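Local structure of lipase (Photobacterium sp. M37, 2ORY) at residues S13-Y18 against K38-T43; L32-M37 against W52-G57; M73-K78 against G83-A88. The protein catalyses the hydrolysis of triacylglycerols, as a cold-adapted lipase of the class 3 family with an alpha/beta-hydrolase fold. One frame throughout, in Å; residues are numbered along the deposited sequence.

How the interactions relate
All three contacts lie on one side of the molecule and build outward from the sheet. Interaction 3 pairs strands 66-78 and 84-90; interaction 2 rests helix 30-43 on strand 52-63, which a probable hydrogen bond from Gln77 N to Glu53 O, 2.8 Å long, helps join to strand 66-78. Interactions 1 and 2 share helix 30-43, and their centres are about 8 Å apart; Met15 CE comes within 3.9 Å of Met37 CB. Interactions 1 and 3, about 13 Å apart between centres, meet where Ser16 OG lies 3.7 Å from Ala88 CB. The side chain of Ala88 lies near, without touching, the probable nucleophile elbow around Ser174; Tyr17 touches Ser174, and its OH is hydrogen-bonded to His173 ND1.

Interaction 1 of 3, residues S13-Y18 against K38-T43; sequences SYMSYY and KEALKT
Met15 and Tyr18 both meet the helical segment 38-43 at the small methyl of Ala40. The contact is apolar. Met15 holds CG anti to its backbone nitrogen (chi1 -172°), and the chain runs on straight, which delivers SD to 3.7 Å from Ala40 CB. The same sulfur lies 4.1 Å from Leu41 CD2, and the turn about the CG-SD bond (chi3 82°) swings the methyl CE to that branch as well, the two side chains crossing at about a right angle. A flexible, unbranched methionine suits this place, since it can follow the surface between an alanine and a leucine. Tyr18 adds its ring obliquely, CE1 lying 4.1 Å from Ala40 CB; the single methyl of Ala40 lets sulfur and ring approach the same atom. A type I turn from Met15 to Tyr18, at the end of the helix, lets both residues face Ala40.

Two hydrogen bonds lie beside this packing, and neither joins the two segments. Tyr18 OH is bonded to Asp330, and within 38-43 Thr43 OG1 bonds back to Glu39 O from above the carbonyl plane. Phe47, in a loop, touches Met15 and Leu41. The end of helix 5-15 and its turn thus pack on helix 30-43, in one layer over the alpha/beta-hydrolase sheet.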
loop_
_atom_site.group_PDB
_atom_site.type_symbol
_atom_site.label_atom_id
_atom_site.label_comp_id
_atom_site.label_asym_id
_atom_site.label_seq_id
_atom_site.Cartn_x
_atom_site.Cartn_y
_atom_site.Cartn_z
ATOM N N SER A 13 -4.779 2.116 -6.892
ATOM C CA SER A 13 -4.092 1.140 -6.068
ATOM C C SER A 13 -4.301 -0.249 -6.646
ATOM O O SER A 13 -3.374 -1.062 -6.661
ATOM C CB SER A 13 -4.605 1.178 -4.628
ATOM O OG SER A 13 -4.107 2.311 -3.935
ATOM N N TYR A 14 -5.509 -0.519 -7.132
ATOM C CA TYR A 14 -5.806 -1.840 -7.694
ATOM C C TYR A 14 -5.285 -2.066 -9.103
ATOM O O TYR A 14 -4.943 -3.197 -9.469
ATOM C CB TYR A 14 -7.306 -2.147 -7.619
ATOM C CG TYR A 14 -7.686 -2.759 -6.277
ATOM C CD1 TYR A 14 -7.411 -2.083 -5.084
ATOM C CD2 TYR A 14 -8.273 -4.026 -6.194
ATOM C CE1 TYR A 14 -7.703 -2.647 -3.841
ATOM C CE2 TYR A 14 -8.581 -4.609 -4.945
ATOM C CZ TYR A 14 -8.287 -3.909 -3.771
ATOM O OH TYR A 14 -8.561 -4.450 -2.526
ATOM N N MET A 15 -5.192 -0.995 -9.881
ATOM C CA MET A 15 -4.661 -1.092 -11.237
ATOM C C MET A 15 -3.180 -1.474 -11.135
ATOM O O MET A 15 -2.607 -2.018 -12.073
ATOM C CB MET A 15 -4.804 0.254 -11.956
ATOM C CG MET A 15 -4.457 0.208 -13.449
ATOM S SD MET A 15 -4.722 1.805 -14.271
ATOM C CE MET A 15 -3.244 2.655 -13.848
ATOM N N SER A 16 -2.575 -1.175 -9.984
ATOM C CA SER A 16 -1.176 -1.489 -9.715
ATOM C C SER A 16 -0.918 -2.986 -9.765
ATOM O O SER A 16 0.193 -3.428 -10.060
ATOM C CB SER A 16 -0.790 -1.005 -8.322
ATOM O OG SER A 16 -1.101 0.356 -8.168
ATOM N N TYR A 17 -1.949 -3.756 -9.460
ATOM C CA TYR A 17 -1.841 -5.201 -9.417
ATOM C C TYR A 17 -1.841 -5.965 -10.748
ATOM O O TYR A 17 -1.691 -7.188 -10.756
ATOM C CB TYR A 17 -2.931 -5.757 -8.488
ATOM C CG TYR A 17 -2.627 -5.516 -7.018
ATOM C CD1 TYR A 17 -3.540 -4.867 -6.188
ATOM C CD2 TYR A 17 -1.409 -5.926 -6.464
ATOM C CE1 TYR A 17 -3.253 -4.627 -4.845
ATOM C CE2 TYR A 17 -1.113 -5.695 -5.120
ATOM C CZ TYR A 17 -2.039 -5.045 -4.320
ATOM O OH TYR A 17 -1.750 -4.828 -2.993
ATOM N N TYR A 18 -1.992 -5.272 -11.870
ATOM C CA TYR A 18 -1.985 -5.975 -13.140
ATOM C C TYR A 18 -0.685 -6.736 -13.268
ATOM O O TYR A 18 0.374 -6.205 -12.958
ATOM C CB TYR A 18 -2.135 -5.004 -14.304
ATOM C CG TYR A 18 -3.569 -4.811 -14.733
ATOM C CD1 TYR A 18 -4.143 -3.542 -14.755
ATOM C CD2 TYR A 18 -4.345 -5.894 -15.139
ATOM C CE1 TYR A 18 -5.448 -3.353 -15.174
ATOM C CE2 TYR A 18 -5.655 -5.718 -15.561
ATOM C CZ TYR A 18 -6.199 -4.444 -15.579
ATOM O OH TYR A 18 -7.490 -4.243 -16.013
ATOM N N LYS A 38 -2.637 1.471 -19.650
ATOM C CA LYS A 38 -3.175 2.367 -20.668
ATOM C C LYS A 38 -4.573 1.957 -21.095
ATOM O O LYS A 38 -5.440 2.810 -21.283
ATOM C CB LYS A 38 -2.245 2.424 -21.884
ATOM C CG LYS A 38 -0.882 3.027 -21.585
ATOM C CD LYS A 38 -0.059 3.181 -22.851
ATOM C CE LYS A 38 1.324 3.703 -22.530
ATOM N NZ LYS A 38 2.163 3.871 -23.747
ATOM N N GLU A 39 -4.805 0.659 -21.248
ATOM C CA GLU A 39 -6.131 0.201 -21.629
ATOM C C GLU A 39 -7.143 0.532 -20.525
ATOM O O GLU A 39 -8.274 0.953 -20.801
ATOM C CB GLU A 39 -6.142 -1.309 -21.872
ATOM C CG GLU A 39 -7.529 -1.822 -22.251
ATOM C CD GLU A 39 -7.632 -3.339 -22.269
ATOM O OE1 GLU A 39 -8.719 -3.849 -22.623
ATOM O OE2 GLU A 39 -6.637 -4.022 -21.929
ATOM N N ALA A 40 -6.731 0.314 -19.277
ATOM C CA ALA A 40 -7.577 0.591 -18.115
ATOM C C ALA A 40 -7.920 2.082 -18.001
ATOM O O ALA A 40 -9.079 2.459 -17.844
ATOM C CB ALA A 40 -6.872 0.124 -16.832
ATOM N N LEU A 41 -6.905 2.932 -18.066
ATOM C CA LEU A 41 -7.143 4.361 -17.960
ATOM C C LEU A 41 -8.107 4.826 -19.050
ATOM O O LEU A 41 -8.555 5.968 -19.047
ATOM C CB LEU A 41 -5.826 5.121 -18.078
ATOM C CG LEU A 41 -4.824 5.012 -16.930
ATOM C CD1 LEU A 41 -3.571 5.802 -17.293
ATOM C CD2 LEU A 41 -5.448 5.553 -15.644
ATOM N N LYS A 42 -8.436 3.927 -19.970
ATOM C CA LYS A 42 -9.317 4.256 -21.080
ATOM C C LYS A 42 -10.680 3.594 -20.995
ATOM O O LYS A 42 -11.624 4.032 -21.637
ATOM C CB LYS A 42 -8.646 3.849 -22.388
ATOM C CG LYS A 42 -9.445 4.157 -23.631
ATOM C CD LYS A 42 -8.816 3.505 -24.862
ATOM C CE LYS A 42 -8.926 1.977 -24.819
ATOM N NZ LYS A 42 -8.389 1.319 -26.052
ATOM N N THR A 43 -10.790 2.548 -20.192
ATOM C CA THR A 43 -12.052 1.839 -20.095
ATOM C C THR A 43 -12.688 1.794 -18.717
ATOM O O THR A 43 -13.914 1.736 -18.597
ATOM C CB THR A 43 -11.881 0.401 -20.605
ATOM O OG1 THR A 43 -10.954 -0.297 -19.762
ATOM C CG2 THR A 43 -11.347 0.413 -22.041
#

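Interaction 2 of 3, residues L32-M37 against W52-G57; sequences LILKKM and WEVVWG
Leu34 and Met37, three residues apart on one side of helix 30-43, both reach Val54 of strand 52-63, an outermost strand of the sheet: this is the helix-on-sheet packing of the alpha/beta-hydrolase fold. In Leu34 the CB bond starts off to one side; CG then stands anti to the backbone nitrogen (chi1 177°), and the second torsion (chi2 62°) turns CD1 to Val54 CG1, 4.0 Å away, the two side chains crossing at a slant. Val54 spreads its two methyls: CG1 serves Leu34, while CG2, standing beside the backbone nitrogen, is 4.3 Å from Met37 CB. A beta-branched valine suits a strand position that must offer a methyl to each of two neighbours on a helix.

Met37 touches Val54 by its CB, and its side chain also touches Met72, Tyr74 and Pro58. Beyond Val54 the strand carries a classic beta bulge, at which Val55 and Trp56 both face Val75. The indole nitrogen of Trp56 is hydrogen-bonded to Lys150 O. Glycine suits the backbone angles of the next position (phi 86°), which bring the preceding carbonyl oxygen close. The carbonyl oxygen of this Gly57 lies 4.3 Å from Leu34 CD1.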
loop_
_atom_site.group_PDB
_atom_site.type_symbol
_atom_site.label_atom_id
_atom_site.label_comp_id
_atom_site.label_asym_id
_atom_site.label_seq_id
_atom_site.Cartn_x
_atom_site.Cartn_y
_atom_site.Cartn_z
ATOM N N LEU A 32 4.440 -5.221 -20.245
ATOM C CA LEU A 32 3.138 -5.874 -20.215
ATOM C C LEU A 32 2.193 -5.090 -19.307
ATOM O O LEU A 32 1.014 -4.924 -19.616
ATOM C CB LEU A 32 3.284 -7.307 -19.690
ATOM C CG LEU A 32 2.008 -8.142 -19.491
ATOM C CD1 LEU A 32 2.353 -9.627 -19.575
ATOM C CD2 LEU A 32 1.355 -7.816 -18.146
ATOM N N ILE A 33 2.717 -4.632 -18.172
ATOM C CA ILE A 33 1.923 -3.871 -17.204
ATOM C C ILE A 33 1.503 -2.533 -17.794
ATOM O O ILE A 33 0.326 -2.166 -17.745
ATOM C CB ILE A 33 2.713 -3.605 -15.893
ATOM C CG1 ILE A 33 3.007 -4.931 -15.184
ATOM C CG2 ILE A 33 1.900 -2.704 -14.961
ATOM C CD1 ILE A 33 3.857 -4.767 -13.941
ATOM N N LEU A 34 2.473 -1.809 -18.350
ATOM C CA LEU A 34 2.204 -0.511 -18.952
ATOM C C LEU A 34 1.050 -0.623 -19.946
ATOM O O LEU A 34 0.114 0.171 -19.911
ATOM C CB LEU A 34 3.455 0.029 -19.660
ATOM C CG LEU A 34 3.255 1.367 -20.397
ATOM C CD1 LEU A 34 2.876 2.453 -19.396
ATOM C CD2 LEU A 34 4.520 1.749 -21.147
ATOM N N LYS A 35 1.110 -1.620 -20.825
ATOM C CA LYS A 35 0.060 -1.811 -21.815
ATOM C C LYS A 35 -1.286 -1.955 -21.119
ATOM O O LYS A 35 -2.287 -1.398 -21.556
ATOM C CB LYS A 35 0.343 -3.062 -22.648
ATOM C CG LYS A 35 -0.685 -3.329 -23.741
ATOM C CD LYS A 35 -0.567 -4.752 -24.312
ATOM C CE LYS A 35 -0.927 -5.821 -23.270
ATOM N NZ LYS A 35 -0.852 -7.230 -23.792
ATOM N N LYS A 36 -1.300 -2.715 -20.032
ATOM C CA LYS A 36 -2.518 -2.936 -19.275
ATOM C C LYS A 36 -3.039 -1.643 -18.662
ATOM O O LYS A 36 -4.234 -1.344 -18.721
ATOM C CB LYS A 36 -2.268 -3.974 -18.179
ATOM C CG LYS A 36 -2.154 -5.412 -18.697
ATOM C CD LYS A 36 -3.500 -5.890 -19.223
ATOM C CE LYS A 36 -3.413 -7.266 -19.878
ATOM N NZ LYS A 36 -4.731 -7.725 -20.433
ATOM N N MET A 37 -2.140 -0.865 -18.076
ATOM C CA MET A 37 -2.551 0.388 -17.464
ATOM C C MET A 37 -3.216 1.342 -18.460
ATOM O O MET A 37 -4.239 1.932 -18.157
ATOM C CB MET A 37 -1.346 1.062 -16.828
ATOM C CG MET A 37 -0.609 0.152 -15.897
ATOM S SD MET A 37 0.654 1.018 -15.005
ATOM C CE MET A 37 0.249 0.376 -13.397
ATOM N N TRP A 52 -5.969 10.704 -18.103
ATOM C CA TRP A 52 -4.775 10.398 -17.356
ATOM C C TRP A 52 -3.668 9.901 -18.254
ATOM O O TRP A 52 -3.929 9.327 -19.313
ATOM C CB TRP A 52 -5.105 9.358 -16.309
ATOM C CG TRP A 52 -6.217 9.774 -15.416
ATOM C CD1 TRP A 52 -7.550 9.534 -15.592
ATOM C CD2 TRP A 52 -6.090 10.434 -14.150
ATOM N NE1 TRP A 52 -8.262 9.991 -14.502
ATOM C CE2 TRP A 52 -7.390 10.549 -13.606
ATOM C CE3 TRP A 52 -5.002 10.936 -13.421
ATOM C CZ2 TRP A 52 -7.633 11.143 -12.368
ATOM C CZ3 TRP A 52 -5.244 11.531 -12.181
ATOM C CH2 TRP A 52 -6.552 11.627 -11.668
ATOM N N GLU A 53 -2.437 10.108 -17.804
ATOM C CA GLU A 53 -1.249 9.703 -18.538
ATOM C C GLU A 53 -0.204 9.122 -17.588
ATOM O O GLU A 53 0.143 9.741 -16.576
ATOM C CB GLU A 53 -0.649 10.924 -19.251
ATOM C CG GLU A 53 0.598 10.634 -20.050
ATOM C CD GLU A 53 0.308 9.866 -21.332
ATOM O OE1 GLU A 53 1.226 9.158 -21.817
ATOM O OE2 GLU A 53 -0.825 9.979 -21.866
ATOM N N VAL A 54 0.295 7.933 -17.901
ATOM C CA VAL A 54 1.334 7.325 -17.079
ATOM C C VAL A 54 2.587 8.076 -17.501
ATOM O O VAL A 54 2.988 7.989 -18.649
ATOM C CB VAL A 54 1.488 5.817 -17.389
ATOM C CG1 VAL A 54 2.636 5.222 -16.563
ATOM C CG2 VAL A 54 0.178 5.093 -17.088
ATOM N N VAL A 55 3.179 8.832 -16.581
ATOM C CA VAL A 55 4.366 9.624 -16.877
ATOM C C VAL A 55 5.662 9.111 -16.231
ATOM O O VAL A 55 6.744 9.639 -16.486
ATOM C CB VAL A 55 4.132 11.097 -16.483
ATOM C CG1 VAL A 55 3.052 11.705 -17.395
ATOM C CG2 VAL A 55 3.676 11.190 -15.032
ATOM N N TRP A 56 5.562 8.096 -15.379
ATOM C CA TRP A 56 6.766 7.520 -14.785
ATOM C C TRP A 56 6.465 6.093 -14.395
ATOM O O TRP A 56 5.510 5.829 -13.663
ATOM C CB TRP A 56 7.223 8.277 -13.547
ATOM C CG TRP A 56 8.544 7.751 -13.050
ATOM C CD1 TRP A 56 9.778 8.219 -13.376
ATOM C CD2 TRP A 56 8.755 6.692 -12.102
ATOM N NE1 TRP A 56 10.747 7.539 -12.683
ATOM C CE2 TRP A 56 10.149 6.595 -11.894
ATOM C CE3 TRP A 56 7.902 5.821 -11.407
ATOM C CZ2 TRP A 56 10.718 5.661 -11.013
ATOM C CZ3 TRP A 56 8.470 4.882 -10.524
ATOM C CH2 TRP A 56 9.866 4.815 -10.340
ATOM N N GLY A 57 7.287 5.172 -14.884
ATOM C CA GLY A 57 7.067 3.770 -14.595
ATOM C C GLY A 57 6.085 3.196 -15.601
ATOM O O GLY A 57 5.770 3.846 -16.600
#

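Interaction 3 of 3, residues M73-K78 against G83-A88; sequences MYVIQK and GEYVIA
Strands 73-78 and 84-88 run antiparallel, their axes 4.6 Å apart at closest approach and at 159°, as the two arms of a beta hairpin within the alpha/beta-hydrolase sheet. Tyr74 with Ala88 and Ile76 with Val86 are hydrogen-bonded pairs, each joined by two backbone bonds, of which Ile76 N to Val86 O is 2.8 Å long. Val75 with Ile87 and Gln77 with Tyr85 are the non-hydrogen-bonded pairs between and beyond them, and Lys78 N to Glu84 O adds a further bond toward the turn.

On the face of Tyr74, Ile76, Val86 and Ala88, apolar groups meet closely. Tyr74 has CG wedged between its backbone nitrogen and carbonyl carbon (chi1 66°), which brings the ring obliquely against Ala88, CE2 lying 3.4 Å from Ala88 CB; alanine leaves room for that ring. Its hydroxyl bonds to Phe12 O. Ile76 and Val86 lie side by side, CD1 of Ile76 being 3.7 Å from Val86 CG1. On the face of Val75, Gln77, Tyr85 and Ile87, Val75 CG2 is 4.0 Å from Ile87 CG1, and Met73 lies beside Ile87. Gln77 stretches along the Tyr85 ring, its amide plane turned 32° from the ring, with Gln77 CD 3.4 Å from Tyr85 CE2. Tyr85 OH bonds to Lys159. At the turn end Lys78 NZ forms a salt bridge with Asp50 OD1 and a long one with Glu84 OE2, which lies 3.1 Å from Lys78 CE.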
loop_
_atom_site.group_PDB
_atom_site.type_symbol
_atom_site.label_atom_id
_atom_site.label_comp_id
_atom_site.label_asym_id
_atom_site.label_seq_id
_atom_site.Cartn_x
_atom_site.Cartn_y
_atom_site.Cartn_z
ATOM N N MET A 73 6.084 0.597 -8.749
ATOM C CA MET A 73 5.637 1.964 -8.529
ATOM C C MET A 73 5.550 2.692 -9.862
ATOM O O MET A 73 6.368 2.454 -10.763
ATOM C CB MET A 73 6.595 2.706 -7.581
ATOM C CG MET A 73 6.250 4.189 -7.340
ATOM S SD MET A 73 7.196 4.847 -5.993
ATOM C CE MET A 73 8.877 4.769 -6.698
ATOM N N TYR A 74 4.523 3.527 -9.999
ATOM C CA TYR A 74 4.341 4.343 -11.195
ATOM C C TYR A 74 3.693 5.663 -10.774
ATOM O O TYR A 74 3.219 5.809 -9.631
ATOM C CB TYR A 74 3.487 3.620 -12.262
ATOM C CG TYR A 74 2.038 3.354 -11.896
ATOM C CD1 TYR A 74 1.017 4.130 -12.419
ATOM C CD2 TYR A 74 1.696 2.352 -10.989
ATOM C CE1 TYR A 74 -0.313 3.923 -12.043
ATOM C CE2 TYR A 74 0.370 2.139 -10.599
ATOM C CZ TYR A 74 -0.629 2.931 -11.128
ATOM O OH TYR A 74 -1.928 2.776 -10.707
ATOM N N VAL A 75 3.718 6.631 -11.686
ATOM C CA VAL A 75 3.126 7.943 -11.448
ATOM C C VAL A 75 2.155 8.300 -12.586
ATOM O O VAL A 75 2.522 8.232 -13.758
ATOM C CB VAL A 75 4.216 9.035 -11.367
ATOM C CG1 VAL A 75 3.587 10.361 -10.985
ATOM C CG2 VAL A 75 5.293 8.638 -10.364
ATOM N N ILE A 76 0.919 8.663 -12.237
ATOM C CA ILE A 76 -0.093 9.052 -13.230
ATOM C C ILE A 76 -0.265 10.561 -13.104
ATOM O O ILE A 76 -0.331 11.089 -11.996
ATOM C CB ILE A 76 -1.502 8.439 -12.957
ATOM C CG1 ILE A 76 -1.394 6.955 -12.623
ATOM C CG2 ILE A 76 -2.405 8.641 -14.154
ATOM C CD1 ILE A 76 -1.106 6.718 -11.140
ATOM N N GLN A 77 -0.346 11.246 -14.233
ATOM C CA GLN A 77 -0.540 12.686 -14.230
ATOM C C GLN A 77 -1.862 13.007 -14.915
ATOM O O GLN A 77 -2.146 12.494 -15.995
ATOM C CB GLN A 77 0.599 13.385 -14.979
ATOM C CG GLN A 77 0.406 14.893 -15.110
ATOM C CD GLN A 77 1.519 15.579 -15.890
ATOM O OE1 GLN A 77 1.590 16.808 -15.937
ATOM N NE2 GLN A 77 2.390 14.789 -16.510
ATOM N N LYS A 78 -2.672 13.844 -14.278
ATOM C CA LYS A 78 -3.944 14.253 -14.859
ATOM C C LYS A 78 -3.678 15.236 -16.004
ATOM O O LYS A 78 -3.082 16.290 -15.784
ATOM C CB LYS A 78 -4.815 14.925 -13.795
ATOM C CG LYS A 78 -5.935 15.792 -14.366
ATOM C CD LYS A 78 -7.314 15.305 -13.967
ATOM C CE LYS A 78 -7.561 15.470 -12.480
ATOM N NZ LYS A 78 -8.977 15.164 -12.127
ATOM N N GLY A 83 0.574 20.217 -12.696
ATOM C CA GLY A 83 1.049 19.696 -11.425
ATOM C C GLY A 83 0.044 18.920 -10.591
ATOM O O GLY A 83 -0.180 19.249 -9.428
ATOM N N GLU A 84 -0.570 17.898 -11.179
ATOM C CA GLU A 84 -1.542 17.050 -10.470
ATOM C C GLU A 84 -1.095 15.600 -10.704
ATOM O O GLU A 84 -1.334 15.022 -11.764
ATOM C CB GLU A 84 -2.958 17.275 -11.034
ATOM C CG GLU A 84 -4.125 17.300 -10.011
ATOM C CD GLU A 84 -4.663 15.917 -9.636
ATOM O OE1 GLU A 84 -3.886 15.093 -9.108
ATOM O OE2 GLU A 84 -5.868 15.656 -9.858
ATOM N N TYR A 85 -0.444 15.015 -9.712
ATOM C CA TYR A 85 0.045 13.656 -9.865
ATOM C C TYR A 85 -0.408 12.634 -8.832
ATOM O O TYR A 85 -0.719 12.971 -7.682
ATOM C CB TYR A 85 1.574 13.652 -9.856
ATOM C CG TYR A 85 2.213 14.622 -10.824
ATOM C CD1 TYR A 85 2.344 15.978 -10.509
ATOM C CD2 TYR A 85 2.686 14.184 -12.061
ATOM C CE1 TYR A 85 2.933 16.868 -11.408
ATOM C CE2 TYR A 85 3.272 15.071 -12.966
ATOM C CZ TYR A 85 3.394 16.409 -12.634
ATOM O OH TYR A 85 3.975 17.282 -13.535
ATOM N N VAL A 86 -0.422 11.375 -9.262
ATOM C CA VAL A 86 -0.726 10.255 -8.373
ATOM C C VAL A 86 0.477 9.304 -8.396
ATOM O O VAL A 86 0.906 8.891 -9.462
ATOM C CB VAL A 86 -1.966 9.429 -8.834
ATOM C CG1 VAL A 86 -2.125 8.199 -7.952
ATOM C CG2 VAL A 86 -3.220 10.260 -8.754
ATOM N N ILE A 87 1.050 8.989 -7.237
ATOM C CA ILE A 87 2.139 8.009 -7.180
ATOM C C ILE A 87 1.485 6.744 -6.567
ATOM O O ILE A 87 1.028 6.775 -5.424
ATOM C CB ILE A 87 3.270 8.460 -6.256
ATOM C CG1 ILE A 87 3.941 9.721 -6.795
ATOM C CG2 ILE A 87 4.256 7.322 -6.075
ATOM C CD1 ILE A 87 5.039 10.242 -5.861
ATOM N N ALA A 88 1.414 5.655 -7.325
ATOM C CA ALA A 88 0.789 4.428 -6.824
ATOM C C ALA A 88 1.863 3.363 -6.577
ATOM O O ALA A 88 2.802 3.216 -7.363
ATOM C CB ALA A 88 -0.265 3.923 -7.822
#